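Local coordinates for 5' nucleotidase family protein (PDB 4Q7F), which is a two-domain member of the 5'-nucleotidase family, joining a calcineurin-like phosphoesterase domain that holds manganese and magnesium ions to a C-terminal nucleotidase domain, at residues Leu324-Thr329 with Met515-Val520; Glu320-Pro325 with Gln373-Arg378; Ala253-Gln258 with Leu284-Cys289; Lys212-Gly217 with Glu228-Leu233; Pro92-Tyr97 with Arg124-Pro129. All blocks are in the same frame, centred on the assembly; numbering follows the deposited sequence. Where two conformers were deposited one is given.

Contact 1: Leu324-Thr329 with Met515-Val520; sequences LPYDMT and MRIPQV
Tyr326 and the selenomethionine Met515 carry this loop-against-loop contact, in which the turn between strands 320-323 and 328-329 of the 5'-nucleotidase C-terminal domain meets the connection that follows helix 501-511. The phenol is the polar anchor: Tyr326 OH donates to Met515 O over 2.8 Å, reaching a carbonyl that lies at the edge of the ring, near its plane. The C=O...donor angle is 134°, and the donor is tilted 27° from the carbonyl plane. A tyrosine suits the place because its long rigid ring spans the gap between the loops and still offers apolar carbon on the way, Tyr326 CE2 lying 3.9 Å from Met515 CB. Tyr326 OH also sits 3.4 Å from Ile517 CG1. The Met515 chain is bent at both chi2 and chi3, and Met515 CE comes back to within 3.6 Å of Tyr326 OH. Met515 CG packs 3.9 Å from Leu324 CD2, and Met515 CB meets Pro325 CD at 4.0 Å, the proline crossing it at about a right angle. Further out, Leu324 and Met515 also rest on Leu509 and Phe508 of helix 501-511, which backs the apolar part. Beyond Tyr326 the chain is shaped by an Asx turn: Asp327 OD2 accepts from Thr329 N at 2.8 Å, from above its carboxylate plane, while Thr329 OG1 donates to Asp327 OD1 at 3.0 Å, on the syn side.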
# COMPACT_ATOMS: atom_id res chain seq x y z
N LEU A 324 22.12 -21.42 -1.26
CA LEU A 324 22.79 -21.19 0.02
C LEU A 324 23.12 -22.52 0.67
O LEU A 324 22.49 -23.52 0.37
CB LEU A 324 21.84 -20.42 0.94
CG LEU A 324 21.18 -19.18 0.35
CD1 LEU A 324 20.18 -18.61 1.34
CD2 LEU A 324 22.20 -18.13 -0.04
N PRO A 325 24.12 -22.54 1.57
CA PRO A 325 24.46 -23.81 2.22
C PRO A 325 23.53 -24.19 3.39
O PRO A 325 23.71 -25.25 3.98
CB PRO A 325 25.89 -23.58 2.72
CG PRO A 325 26.02 -22.11 2.88
CD PRO A 325 25.00 -21.44 2.00
N TYR A 326 22.54 -23.35 3.71
CA TYR A 326 21.61 -23.62 4.80
C TYR A 326 20.26 -22.93 4.60
O TYR A 326 20.15 -21.96 3.83
CB TYR A 326 22.21 -23.18 6.12
CG TYR A 326 22.71 -21.77 6.08
CD1 TYR A 326 21.85 -20.70 6.31
CD2 TYR A 326 24.04 -21.49 5.79
CE1 TYR A 326 22.31 -19.40 6.26
CE2 TYR A 326 24.51 -20.19 5.74
CZ TYR A 326 23.63 -19.15 5.97
OH TYR A 326 24.08 -17.86 5.93
N ASP A 327 19.25 -23.41 5.31
CA ASP A 327 17.90 -22.87 5.23
C ASP A 327 17.73 -21.68 6.17
O ASP A 327 18.27 -21.68 7.29
CB ASP A 327 16.87 -23.94 5.59
CG ASP A 327 15.46 -23.47 5.36
OD1 ASP A 327 14.99 -23.55 4.21
OD2 ASP A 327 14.80 -23.04 6.33
N MSE A 328 16.98 -20.68 5.71
CA MSE A 328 16.68 -19.48 6.49
C MSE A 328 15.20 -19.19 6.39
O MSE A 328 14.78 -18.03 6.30
CB MSE A 328 17.44 -18.29 5.92
CG MSE A 328 18.90 -18.26 6.35
SE MSE A 328 19.66 -16.49 5.94
CE MSE A 328 19.17 -16.33 4.04
N THR A 329 14.38 -20.24 6.40
CA THR A 329 12.95 -20.06 6.27
C THR A 329 12.36 -19.51 7.57
O THR A 329 12.87 -19.75 8.64
CB THR A 329 12.25 -21.39 5.90
OG1 THR A 329 12.64 -21.78 4.58
CG2 THR A 329 10.74 -21.24 5.92
N MSE A 515 28.49 -17.53 2.66
CA MSE A 515 27.41 -17.07 3.53
C MSE A 515 27.70 -17.25 4.99
O MSE A 515 26.90 -17.83 5.73
CB MSE A 515 26.11 -17.79 3.17
CG MSE A 515 25.61 -17.42 1.78
SE MSE A 515 24.96 -15.55 1.73
CE MSE A 515 23.54 -15.69 3.09
N ARG A 516 28.86 -16.76 5.43
CA ARG A 516 29.21 -16.82 6.84
C ARG A 516 28.75 -15.48 7.41
O ARG A 516 29.48 -14.49 7.35
CB ARG A 516 30.71 -17.02 7.01
CG ARG A 516 31.23 -18.27 6.32
CD ARG A 516 32.65 -18.59 6.74
NE ARG A 516 32.72 -18.86 8.18
CZ ARG A 516 33.84 -19.12 8.85
NH1 ARG A 516 33.78 -19.35 10.16
NH2 ARG A 516 35.01 -19.16 8.22
N ILE A 517 27.53 -15.46 7.93
CA ILE A 517 26.92 -14.23 8.43
C ILE A 517 27.16 -14.02 9.92
O ILE A 517 26.80 -14.87 10.73
CB ILE A 517 25.39 -14.25 8.18
CG1 ILE A 517 25.06 -14.72 6.75
CG2 ILE A 517 24.77 -12.89 8.47
CD1 ILE A 517 25.78 -13.96 5.65
N PRO A 518 27.78 -12.89 10.30
CA PRO A 518 27.97 -12.65 11.74
C PRO A 518 26.65 -12.28 12.41
O PRO A 518 25.70 -11.85 11.73
CB PRO A 518 28.94 -11.47 11.78
CG PRO A 518 28.87 -10.83 10.46
CD PRO A 518 28.52 -11.92 9.48
N GLN A 519 26.58 -12.44 13.73
CA GLN A 519 25.36 -12.14 14.45
C GLN A 519 25.28 -10.65 14.77
O GLN A 519 25.96 -10.16 15.67
CB GLN A 519 25.25 -12.97 15.73
CG GLN A 519 23.83 -12.98 16.31
CD GLN A 519 22.81 -13.65 15.37
OE1 GLN A 519 23.14 -14.63 14.68
NE2 GLN A 519 21.58 -13.14 15.37
N VAL A 520 24.45 -9.94 14.02
CA VAL A 520 24.26 -8.50 14.21
C VAL A 520 22.91 -8.16 14.87
O VAL A 520 22.73 -7.04 15.36
CB VAL A 520 24.41 -7.73 12.89
CG1 VAL A 520 25.82 -7.91 12.34
CG2 VAL A 520 23.35 -8.16 11.87

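Contact 2: Glu320-Pro325 with Gln373-Arg378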
# COMPACT_ATOMS: atom_id res chain seq x y z
N GLU A 320 16.93 -18.64 -10.88
CA GLU A 320 17.71 -18.92 -9.69
C GLU A 320 18.79 -17.87 -9.42
O GLU A 320 19.65 -17.61 -10.26
CB GLU A 320 18.33 -20.32 -9.79
CG GLU A 320 19.21 -20.68 -8.60
CD GLU A 320 19.65 -22.12 -8.60
OE1 GLU A 320 18.89 -23.01 -9.06
OE2 GLU A 320 20.77 -22.37 -8.09
N ILE A 321 18.72 -17.26 -8.23
CA ILE A 321 19.68 -16.25 -7.83
C ILE A 321 20.95 -16.94 -7.30
O ILE A 321 22.05 -16.67 -7.78
CB ILE A 321 19.11 -15.34 -6.72
CG1 ILE A 321 17.74 -14.75 -7.13
CG2 ILE A 321 20.10 -14.24 -6.38
CD1 ILE A 321 17.81 -13.78 -8.29
N THR A 322 20.77 -17.83 -6.33
CA THR A 322 21.88 -18.59 -5.76
C THR A 322 21.33 -19.78 -4.99
O THR A 322 20.10 -19.95 -4.85
CB THR A 322 22.75 -17.72 -4.79
OG1 THR A 322 23.95 -18.42 -4.46
CG2 THR A 322 22.01 -17.39 -3.50
N THR A 323 22.26 -20.61 -4.52
CA THR A 323 21.96 -21.75 -3.66
C THR A 323 22.79 -21.53 -2.40
O THR A 323 23.99 -21.45 -2.46
CB THR A 323 22.34 -23.08 -4.30
OG1 THR A 323 21.60 -23.26 -5.51
CG2 THR A 323 22.03 -24.24 -3.35
N LEU A 324 22.12 -21.42 -1.26
CA LEU A 324 22.79 -21.19 0.02
C LEU A 324 23.12 -22.52 0.67
O LEU A 324 22.49 -23.52 0.37
CB LEU A 324 21.84 -20.42 0.94
CG LEU A 324 21.18 -19.18 0.35
CD1 LEU A 324 20.18 -18.61 1.34
CD2 LEU A 324 22.20 -18.13 -0.04
N PRO A 325 24.12 -22.54 1.57
CA PRO A 325 24.46 -23.81 2.22
C PRO A 325 23.53 -24.19 3.39
O PRO A 325 23.71 -25.25 3.98
CB PRO A 325 25.89 -23.58 2.72
CG PRO A 325 26.02 -22.11 2.88
CD PRO A 325 25.00 -21.44 2.00
N GLN A 373 17.15 -23.02 0.78
CA GLN A 373 18.50 -23.11 0.25
C GLN A 373 18.56 -22.61 -1.19
O GLN A 373 19.51 -21.92 -1.56
CB GLN A 373 19.05 -24.53 0.37
CG GLN A 373 19.08 -25.02 1.80
CD GLN A 373 19.90 -26.28 2.00
OE1 GLN A 373 20.93 -26.48 1.35
NE2 GLN A 373 19.47 -27.11 2.93
N VAL A 374 17.56 -22.94 -2.00
CA VAL A 374 17.54 -22.44 -3.37
C VAL A 374 16.72 -21.16 -3.32
O VAL A 374 15.59 -21.13 -2.79
CB VAL A 374 16.96 -23.46 -4.37
CG1 VAL A 374 16.95 -22.88 -5.78
CG2 VAL A 374 17.78 -24.75 -4.33
N VAL A 375 17.31 -20.08 -3.82
CA VAL A 375 16.67 -18.78 -3.82
C VAL A 375 16.40 -18.36 -5.26
O VAL A 375 17.32 -18.32 -6.09
CB VAL A 375 17.55 -17.71 -3.18
CG1 VAL A 375 16.81 -16.38 -3.12
CG2 VAL A 375 17.98 -18.13 -1.78
N THR A 376 15.13 -18.06 -5.55
CA THR A 376 14.73 -17.61 -6.88
C THR A 376 14.26 -16.14 -6.80
O THR A 376 14.09 -15.59 -5.70
CB THR A 376 13.58 -18.46 -7.44
OG1 THR A 376 12.43 -18.30 -6.61
CG2 THR A 376 13.96 -19.95 -7.50
N MSE A 377 14.05 -15.52 -7.96
CA MSE A 377 13.57 -14.13 -8.03
C MSE A 377 12.28 -14.00 -7.22
O MSE A 377 12.09 -13.02 -6.47
CB MSE A 377 13.41 -13.75 -9.51
CG MSE A 377 12.94 -12.31 -9.73
SE MSE A 377 14.05 -10.98 -8.76
CE MSE A 377 15.41 -10.92 -10.17
N ARG A 378 11.42 -15.01 -7.34
CA ARG A 378 10.13 -15.11 -6.61
C ARG A 378 10.34 -14.89 -5.11
O ARG A 378 9.64 -14.12 -4.48
CB ARG A 378 9.50 -16.49 -6.82
CG ARG A 378 8.05 -16.65 -6.32
CD ARG A 378 7.51 -18.07 -6.47
NE ARG A 378 7.68 -18.55 -7.83
CZ ARG A 378 6.81 -18.37 -8.82
NH1 ARG A 378 5.65 -17.75 -8.62
NH2 ARG A 378 7.12 -18.82 -10.02
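Ile321 and Thr322 both stand opposite Val375, a classic beta bulge in the two-stranded antiparallel pairing of 320-323 with 374-376. Ile321 follows the partner segment from root to tip: CB lies 3.5 Å from Val375 O, CG1 is 3.8 Å from Thr376 C, and CD1 ends 4.2 Å from CE of the selenomethionine Met377, where the helix 377-383 begins. A branched apolar residue fits, packing between that segment, Ile506 of helix 501-511 and Val380 of helix 377-383. Val375 O takes both bulge amides, firmly from Ile321 N at 2.8 Å and weakly from Thr322 N at 3.5 Å. Val375 N returns a bond to Thr322 O, and Leu324 N donates to Gln373 O at 2.7 Å. On the opposite face from Val375, Thr323 OG1 makes a weak bond to Glu320 OE2, with Val374 CG1 3.8 Å from Glu320 OE1. Four backbone bonds, one of them weak, thus hold the paired edges, while Thr322 rests on Leu509 of helix 501-511 and Val375 on Val380.

Contact 3: Ala253-Gln258 with Leu284-Cys289; sequences AERFKQ and LSVESC
In one of its two conformers, Arg255 reaches Val286 by a doubly bent chain: CG lies anti to the carbonyl carbon (chi1 -43°), and further bends at chi2 (-69°) and chi3 (-87°) curl CD and NE round. Val286 answers with CG1 anti to its own backbone N, and the two side chains lie alongside one another, pointing opposite ways. Val286 CG1 comes over one face of the guanidinium, displaced from its middle, with Arg255 NH1 3.4 Å away. Arginine suits a surface site like this, because its flat cationic end can lie against an aliphatic branch. The other branch, Val286 CG2, is 3.8 Å from Gln258 O. At the far end Cys289, its SG anti to the backbone N, puts sulphur 3.7 Å from Glu254 O and 4.3 Å from Ala253 CB, a small methyl, consistent with the close approach of Ala253 and Cys289. Strand 284-293 carries a classic bulge at Glu287 and Ser288, both facing Val275 of strand 270-278. In the layered calcineurin-like fold, the outermost strand 251-256 of the six-stranded sheet thus meets the outermost strand 284-293 of the five-stranded one, while Phe256 turns to helix 229-236.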
# COMPACT_ATOMS: atom_id res chain seq x y z
N ALA A 253 -19.19 -1.84 2.85
CA ALA A 253 -20.33 -1.57 1.98
C ALA A 253 -21.51 -1.37 2.90
O ALA A 253 -22.13 -2.35 3.35
CB ALA A 253 -20.60 -2.71 1.02
N GLU A 254 -21.83 -0.11 3.18
CA GLU A 254 -22.90 0.21 4.09
C GLU A 254 -23.39 1.61 3.79
O GLU A 254 -22.94 2.24 2.83
CB GLU A 254 -22.38 0.09 5.53
CG GLU A 254 -21.31 1.10 5.89
CD GLU A 254 -20.62 0.78 7.21
OE1 GLU A 254 -20.78 1.56 8.17
OE2 GLU A 254 -19.95 -0.27 7.30
N ARG A 255 -24.30 2.10 4.62
CA ARG A 255 -24.87 3.42 4.44
C ARG A 255 -24.42 4.34 5.57
O ARG A 255 -24.33 3.91 6.72
CB ARG A 255 -26.41 3.31 4.47
CG ARG A 255 -26.96 2.12 3.69
CD ARG A 255 -26.78 2.24 2.18
NE ARG A 255 -27.89 2.97 1.57
CZ ARG A 255 -29.01 2.40 1.12
NH1 ARG A 255 -29.95 3.16 0.58
NH2 ARG A 255 -29.19 1.08 1.20
N PHE A 256 -24.09 5.59 5.23
CA PHE A 256 -23.75 6.61 6.24
C PHE A 256 -24.88 7.60 5.98
O PHE A 256 -24.85 8.33 4.99
CB PHE A 256 -22.40 7.28 6.04
CG PHE A 256 -22.05 8.27 7.14
CD1 PHE A 256 -22.56 9.57 7.11
CD2 PHE A 256 -21.23 7.91 8.19
CE1 PHE A 256 -22.25 10.48 8.11
CE2 PHE A 256 -20.90 8.82 9.19
CZ PHE A 256 -21.42 10.11 9.15
N LYS A 257 -25.88 7.59 6.85
CA LYS A 257 -27.08 8.39 6.65
C LYS A 257 -27.66 7.93 5.29
O LYS A 257 -27.98 6.74 5.16
CB LYS A 257 -26.79 9.90 6.76
CG LYS A 257 -26.39 10.29 8.17
CD LYS A 257 -26.15 11.77 8.34
CE LYS A 257 -25.77 12.07 9.79
NZ LYS A 257 -25.34 13.47 9.97
N GLN A 258 -27.77 8.79 4.28
CA GLN A 258 -28.30 8.34 2.97
C GLN A 258 -27.19 7.99 1.98
O GLN A 258 -27.46 7.49 0.88
CB GLN A 258 -29.20 9.40 2.36
CG GLN A 258 -30.44 9.68 3.20
CD GLN A 258 -31.35 8.47 3.26
OE1 GLN A 258 -31.84 7.99 2.24
NE2 GLN A 258 -31.60 7.99 4.47
N LEU A 284 -33.21 9.96 -8.85
CA LEU A 284 -32.32 8.86 -8.51
C LEU A 284 -32.03 8.79 -7.02
O LEU A 284 -31.75 9.81 -6.39
CB LEU A 284 -30.99 9.00 -9.27
CG LEU A 284 -31.03 8.74 -10.78
CD1 LEU A 284 -29.79 9.26 -11.48
CD2 LEU A 284 -31.22 7.25 -11.05
N SER A 285 -32.13 7.59 -6.45
CA SER A 285 -31.81 7.37 -5.05
C SER A 285 -31.08 6.05 -4.96
O SER A 285 -31.18 5.21 -5.85
CB SER A 285 -33.06 7.33 -4.17
OG SER A 285 -33.77 6.12 -4.35
N VAL A 286 -30.35 5.88 -3.87
CA VAL A 286 -29.58 4.68 -3.66
C VAL A 286 -30.53 3.50 -3.46
O VAL A 286 -31.38 3.52 -2.58
CB VAL A 286 -28.68 4.78 -2.41
CG1 VAL A 286 -27.96 3.47 -2.17
CG2 VAL A 286 -27.69 5.93 -2.54
N GLU A 287 -30.36 2.48 -4.29
CA GLU A 287 -31.15 1.28 -4.18
C GLU A 287 -30.36 0.25 -3.39
O GLU A 287 -30.87 -0.32 -2.44
CB GLU A 287 -31.49 0.74 -5.57
CG GLU A 287 -32.09 -0.65 -5.59
CD GLU A 287 -32.58 -1.06 -6.97
OE1 GLU A 287 -33.42 -0.34 -7.54
OE2 GLU A 287 -32.15 -2.12 -7.47
N SER A 288 -29.11 0.02 -3.77
CA SER A 288 -28.27 -0.96 -3.10
C SER A 288 -26.79 -0.55 -3.10
O SER A 288 -26.34 0.23 -3.93
CB SER A 288 -28.41 -2.32 -3.79
OG SER A 288 -27.95 -2.27 -5.12
N CYS A 289 -26.06 -1.10 -2.14
CA CYS A 289 -24.63 -0.84 -1.96
C CYS A 289 -24.00 -2.07 -1.30
O CYS A 289 -24.23 -2.34 -0.11
CB CYS A 289 -24.46 0.40 -1.10
SG CYS A 289 -22.77 0.68 -0.53

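Contact 4: Lys212-Gly217 with Glu228-Leu233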
# COMPACT_ATOMS: atom_id res chain seq x y z
N LYS A 212 -11.96 7.23 11.64
CA LYS A 212 -12.86 6.97 12.77
C LYS A 212 -13.85 5.89 12.34
O LYS A 212 -14.11 5.73 11.14
CB LYS A 212 -13.63 8.22 13.17
CG LYS A 212 -12.78 9.27 13.85
CD LYS A 212 -13.57 10.54 14.10
CE LYS A 212 -12.73 11.59 14.79
NZ LYS A 212 -13.52 12.83 15.00
N ASP A 213 -14.37 5.15 13.32
CA ASP A 213 -15.36 4.10 13.06
C ASP A 213 -16.62 4.76 12.54
O ASP A 213 -17.12 5.69 13.16
CB ASP A 213 -15.65 3.34 14.36
CG ASP A 213 -16.76 2.32 14.20
OD1 ASP A 213 -16.64 1.41 13.36
OD2 ASP A 213 -17.75 2.43 14.94
N LEU A 214 -17.14 4.29 11.40
CA LEU A 214 -18.32 4.90 10.80
C LEU A 214 -19.56 4.95 11.71
O LEU A 214 -20.29 5.93 11.69
CB LEU A 214 -18.67 4.21 9.47
CG LEU A 214 -17.69 4.46 8.32
CD1 LEU A 214 -17.92 3.50 7.18
CD2 LEU A 214 -17.78 5.89 7.82
N GLU A 215 -19.78 3.91 12.51
CA GLU A 215 -20.96 3.87 13.38
C GLU A 215 -20.81 4.72 14.65
O GLU A 215 -21.70 5.51 14.97
CB GLU A 215 -21.28 2.40 13.73
CG GLU A 215 -22.54 2.18 14.57
CD GLU A 215 -22.35 2.39 16.06
OE1 GLU A 215 -21.23 2.15 16.57
OE2 GLU A 215 -23.33 2.77 16.75
N SER A 216 -19.70 4.57 15.36
CA SER A 216 -19.50 5.27 16.63
C SER A 216 -18.81 6.62 16.54
O SER A 216 -18.97 7.45 17.42
CB SER A 216 -18.69 4.39 17.59
OG SER A 216 -17.37 4.20 17.12
N GLY A 217 -18.01 6.84 15.49
CA GLY A 217 -17.25 8.08 15.37
C GLY A 217 -15.99 8.08 16.24
O GLY A 217 -15.32 9.09 16.37
N GLU A 228 -9.10 10.91 5.76
CA GLU A 228 -10.06 11.95 6.08
C GLU A 228 -11.50 11.58 5.72
O GLU A 228 -12.37 12.45 5.67
CB GLU A 228 -9.71 13.21 5.29
CG GLU A 228 -8.24 13.60 5.29
CD GLU A 228 -7.96 14.83 4.44
OE1 GLU A 228 -8.52 15.89 4.73
OE2 GLU A 228 -7.14 14.74 3.51
N GLY A 229 -11.75 10.30 5.47
CA GLY A 229 -13.07 9.85 5.04
C GLY A 229 -14.20 10.12 6.02
O GLY A 229 -15.30 10.48 5.61
N TYR A 230 -13.94 9.95 7.31
CA TYR A 230 -14.98 10.17 8.30
C TYR A 230 -15.36 11.65 8.36
O TYR A 230 -16.55 11.99 8.31
CB TYR A 230 -14.60 9.66 9.68
CG TYR A 230 -15.74 9.77 10.65
CD1 TYR A 230 -15.98 10.95 11.36
CD2 TYR A 230 -16.61 8.71 10.84
CE1 TYR A 230 -17.05 11.06 12.23
CE2 TYR A 230 -17.68 8.81 11.72
CZ TYR A 230 -17.90 9.98 12.40
OH TYR A 230 -18.96 10.08 13.27
N ALA A 231 -14.36 12.52 8.47
CA ALA A 231 -14.61 13.96 8.53
C ALA A 231 -15.37 14.41 7.28
O ALA A 231 -16.22 15.30 7.35
CB ALA A 231 -13.30 14.71 8.65
N MSE A 232 -15.07 13.80 6.14
CA MSE A 232 -15.75 14.14 4.88
C MSE A 232 -17.23 13.78 4.94
O MSE A 232 -18.10 14.60 4.60
CB MSE A 232 -15.03 13.47 3.72
CG MSE A 232 -13.73 14.19 3.39
SE MSE A 232 -12.46 12.94 2.51
CE MSE A 232 -12.95 13.45 0.67
N LEU A 233 -17.53 12.56 5.37
CA LEU A 233 -18.93 12.14 5.49
C LEU A 233 -19.65 12.93 6.58
O LEU A 233 -20.74 13.46 6.36
CB LEU A 233 -19.01 10.64 5.79
CG LEU A 233 -18.69 9.70 4.63
CD1 LEU A 233 -18.42 8.30 5.12
CD2 LEU A 233 -19.84 9.71 3.63
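Tyr230 stands against Lys212 at the start of helix 229-236, where an Asx motif shapes the preceding loop of the calcineurin-like domain. Tyr230 CG is anti to the backbone N (chi1 -174°) and directed at the loop; Asp213 O lies 3.5 Å from Tyr230 CE2, and Leu214 O is at the ring edge. Lys212 CB lies over one face, 4.0 Å from the Tyr230 ring centroid, a CH-pi contact. Lys212 CG is anti to the carbonyl carbon, and the extended chain beyond crosses the tyrosine at about a right angle, with Lys212 CD 3.7 Å from Tyr230 CD1. The long aliphatic stem is what makes lysine suitable here. Leu214 CB leads off from the helix, but its branch returns, Leu214 CD2 packing 3.7 Å from Leu233 CD1. Gly217, with positive phi and no CB, can place its CA 3.4 Å from Tyr230 OH. Glu211 accepts from the amides of Tyr230 and Ala231. The loop's own curl is held by Asp213 OD2, which accepts from Ser216 N at 2.9 Å and, through its anti lone pair, from Ser216 OG at 2.8 Å.

Contact 5: Pro92-Tyr97 with Arg124-Pro129; sequences PLVDFY and RRLNYP
Val94, Tyr97 and Leu126 bury the most surface where helix 91-99 packs against the end of helix 116-125 and the loop that leaves it. Val94 is compact enough to wedge in close: CG1, turned anti to the backbone N (chi1 166°) and so toward the other segment, sits 3.5 Å from Arg125 O and 3.8 Å from Leu126 CD2. One turn on, Tyr97 CB approaches the same methyl, Leu126 CD2, at 4.1 Å, so this one methyl touches two residues a turn apart on the helix. Tyr97 also meets Tyr128, whose OH comes 3.3 Å from Tyr97 CD2, while Tyr97 CB lies at the edge of the Tyr128 ring. A water 2.7 Å from both Tyr97 O and Asn127 OD1 links helix and loop. Asn98, just beyond the segment, adds polar support by bonding the amide of Asn127 and the carbonyl of Arg125. Tyrosine suits position 97 because the ring packs among buried residues while its OH bonds Asp69, three residues before Asp72, a ligand of both metals. The Tyr97 side chain is about 11 Å from the manganese ion, so this helix-to-loop packing is probably connected, through Asp69, to the two-metal site characteristic of a calcineurin-like phosphoesterase.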
# COMPACT_ATOMS: atom_id res chain seq x y z
N PRO A 92 2.24 -3.21 -20.94
CA PRO A 92 1.54 -4.50 -20.77
C PRO A 92 0.40 -4.43 -19.74
O PRO A 92 -0.65 -5.03 -19.94
CB PRO A 92 2.65 -5.45 -20.33
CG PRO A 92 3.91 -4.87 -20.95
CD PRO A 92 3.72 -3.37 -20.96
N LEU A 93 0.61 -3.69 -18.67
CA LEU A 93 -0.41 -3.52 -17.65
C LEU A 93 -1.54 -2.63 -18.16
O LEU A 93 -2.73 -2.91 -17.93
CB LEU A 93 0.20 -2.89 -16.41
CG LEU A 93 -0.78 -2.57 -15.30
CD1 LEU A 93 -1.38 -3.85 -14.75
CD2 LEU A 93 -0.06 -1.80 -14.20
N VAL A 94 -1.16 -1.54 -18.85
CA VAL A 94 -2.13 -0.59 -19.38
C VAL A 94 -3.04 -1.30 -20.39
O VAL A 94 -4.25 -1.06 -20.42
CB VAL A 94 -1.41 0.63 -20.04
CG1 VAL A 94 -2.38 1.45 -20.89
CG2 VAL A 94 -0.76 1.51 -19.00
N ASP A 95 -2.47 -2.17 -21.21
CA ASP A 95 -3.25 -2.95 -22.18
C ASP A 95 -4.41 -3.72 -21.50
O ASP A 95 -5.52 -3.77 -22.04
CB ASP A 95 -2.38 -3.91 -22.95
CG ASP A 95 -1.49 -3.20 -23.95
OD1 ASP A 95 -1.62 -1.97 -24.10
OD2 ASP A 95 -0.68 -3.87 -24.60
N PHE A 96 -4.15 -4.32 -20.34
CA PHE A 96 -5.21 -5.00 -19.61
C PHE A 96 -6.32 -4.02 -19.27
O PHE A 96 -7.50 -4.30 -19.55
CB PHE A 96 -4.70 -5.67 -18.30
CG PHE A 96 -3.96 -6.96 -18.53
CD1 PHE A 96 -4.65 -8.10 -18.94
CD2 PHE A 96 -2.59 -7.05 -18.32
CE1 PHE A 96 -3.98 -9.29 -19.15
CE2 PHE A 96 -1.93 -8.25 -18.52
CZ PHE A 96 -2.61 -9.36 -18.94
N TYR A 97 -5.98 -2.87 -18.68
CA TYR A 97 -7.03 -1.91 -18.32
C TYR A 97 -7.77 -1.40 -19.56
O TYR A 97 -9.00 -1.27 -19.56
CB TYR A 97 -6.49 -0.75 -17.50
CG TYR A 97 -6.35 -1.06 -16.04
CD1 TYR A 97 -5.22 -1.66 -15.52
CD2 TYR A 97 -7.39 -0.76 -15.16
CE1 TYR A 97 -5.12 -1.95 -14.16
CE2 TYR A 97 -7.30 -1.05 -13.82
CZ TYR A 97 -6.17 -1.64 -13.33
OH TYR A 97 -6.13 -1.90 -11.98
N ARG A 124 -1.13 8.85 -20.00
CA ARG A 124 -1.40 9.16 -21.41
C ARG A 124 -1.62 7.90 -22.26
O ARG A 124 -2.20 7.98 -23.33
CB ARG A 124 -0.34 10.11 -22.02
CG ARG A 124 1.12 9.67 -21.97
CD ARG A 124 2.03 10.70 -22.66
NE ARG A 124 3.45 10.40 -22.43
CZ ARG A 124 4.21 10.94 -21.47
NH1 ARG A 124 5.48 10.56 -21.36
NH2 ARG A 124 3.73 11.84 -20.62
N ARG A 125 -1.17 6.75 -21.77
CA ARG A 125 -1.36 5.48 -22.47
C ARG A 125 -2.79 4.88 -22.19
O ARG A 125 -3.32 4.12 -22.99
CB ARG A 125 -0.28 4.45 -22.09
CG ARG A 125 1.11 4.72 -22.66
CD ARG A 125 2.12 3.69 -22.11
NE ARG A 125 3.49 3.90 -22.60
CZ ARG A 125 3.95 3.49 -23.79
NH1 ARG A 125 3.17 2.86 -24.65
NH2 ARG A 125 5.22 3.73 -24.12
N LEU A 126 -3.38 5.24 -21.05
CA LEU A 126 -4.72 4.77 -20.69
C LEU A 126 -5.78 5.44 -21.56
O LEU A 126 -5.66 6.62 -21.93
CB LEU A 126 -5.03 5.05 -19.23
CG LEU A 126 -4.19 4.33 -18.18
CD1 LEU A 126 -4.36 4.92 -16.79
CD2 LEU A 126 -4.54 2.84 -18.14
N ASN A 127 -6.84 4.69 -21.84
CA ASN A 127 -7.95 5.17 -22.69
C ASN A 127 -9.17 5.72 -21.91
O ASN A 127 -10.26 5.78 -22.42
CB ASN A 127 -8.36 4.09 -23.70
CG ASN A 127 -8.95 2.86 -23.04
OD1 ASN A 127 -9.35 2.88 -21.89
ND2 ASN A 127 -9.02 1.76 -23.79
N TYR A 128 -8.95 6.14 -20.67
CA TYR A 128 -9.97 6.77 -19.86
C TYR A 128 -9.25 7.76 -18.93
O TYR A 128 -8.07 7.60 -18.68
CB TYR A 128 -10.76 5.75 -19.04
CG TYR A 128 -9.89 4.88 -18.17
CD1 TYR A 128 -9.49 5.29 -16.90
CD2 TYR A 128 -9.46 3.65 -18.62
CE1 TYR A 128 -8.70 4.49 -16.10
CE2 TYR A 128 -8.66 2.85 -17.84
CZ TYR A 128 -8.29 3.28 -16.58
OH TYR A 128 -7.50 2.46 -15.84
N PRO A 129 -9.97 8.77 -18.43
CA PRO A 129 -9.35 9.76 -17.56
C PRO A 129 -9.13 9.33 -16.14
O PRO A 129 -9.89 8.54 -15.59
CB PRO A 129 -10.38 10.90 -17.55
CG PRO A 129 -11.67 10.24 -17.81
CD PRO A 129 -11.34 9.16 -18.81
O HOH W 1 -10.44 0.89 -20.36

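In the fold
From the N terminus the first three contacts follow in series. Contact 5 closes a loop of 26 residues between two helices. Contact 4 then closes a short loop of ten, and contact 3 one of 25, built largely of strand. Contacts 4 and 3 touch, their centres about 16 Å apart, with Phe256 packing on Tyr230 and Leu233, so helix 229-236 is tied to the edge strand 251-256. On the opposite side of the chain's centre, contacts 2 and 1 start from the same stretch and share Leu324 and Pro325. The 47 residues closed by contact 2 lie within the 185 spanned by contact 1, which joins the loop before the last strand, 522-526, to the turn at 324-329.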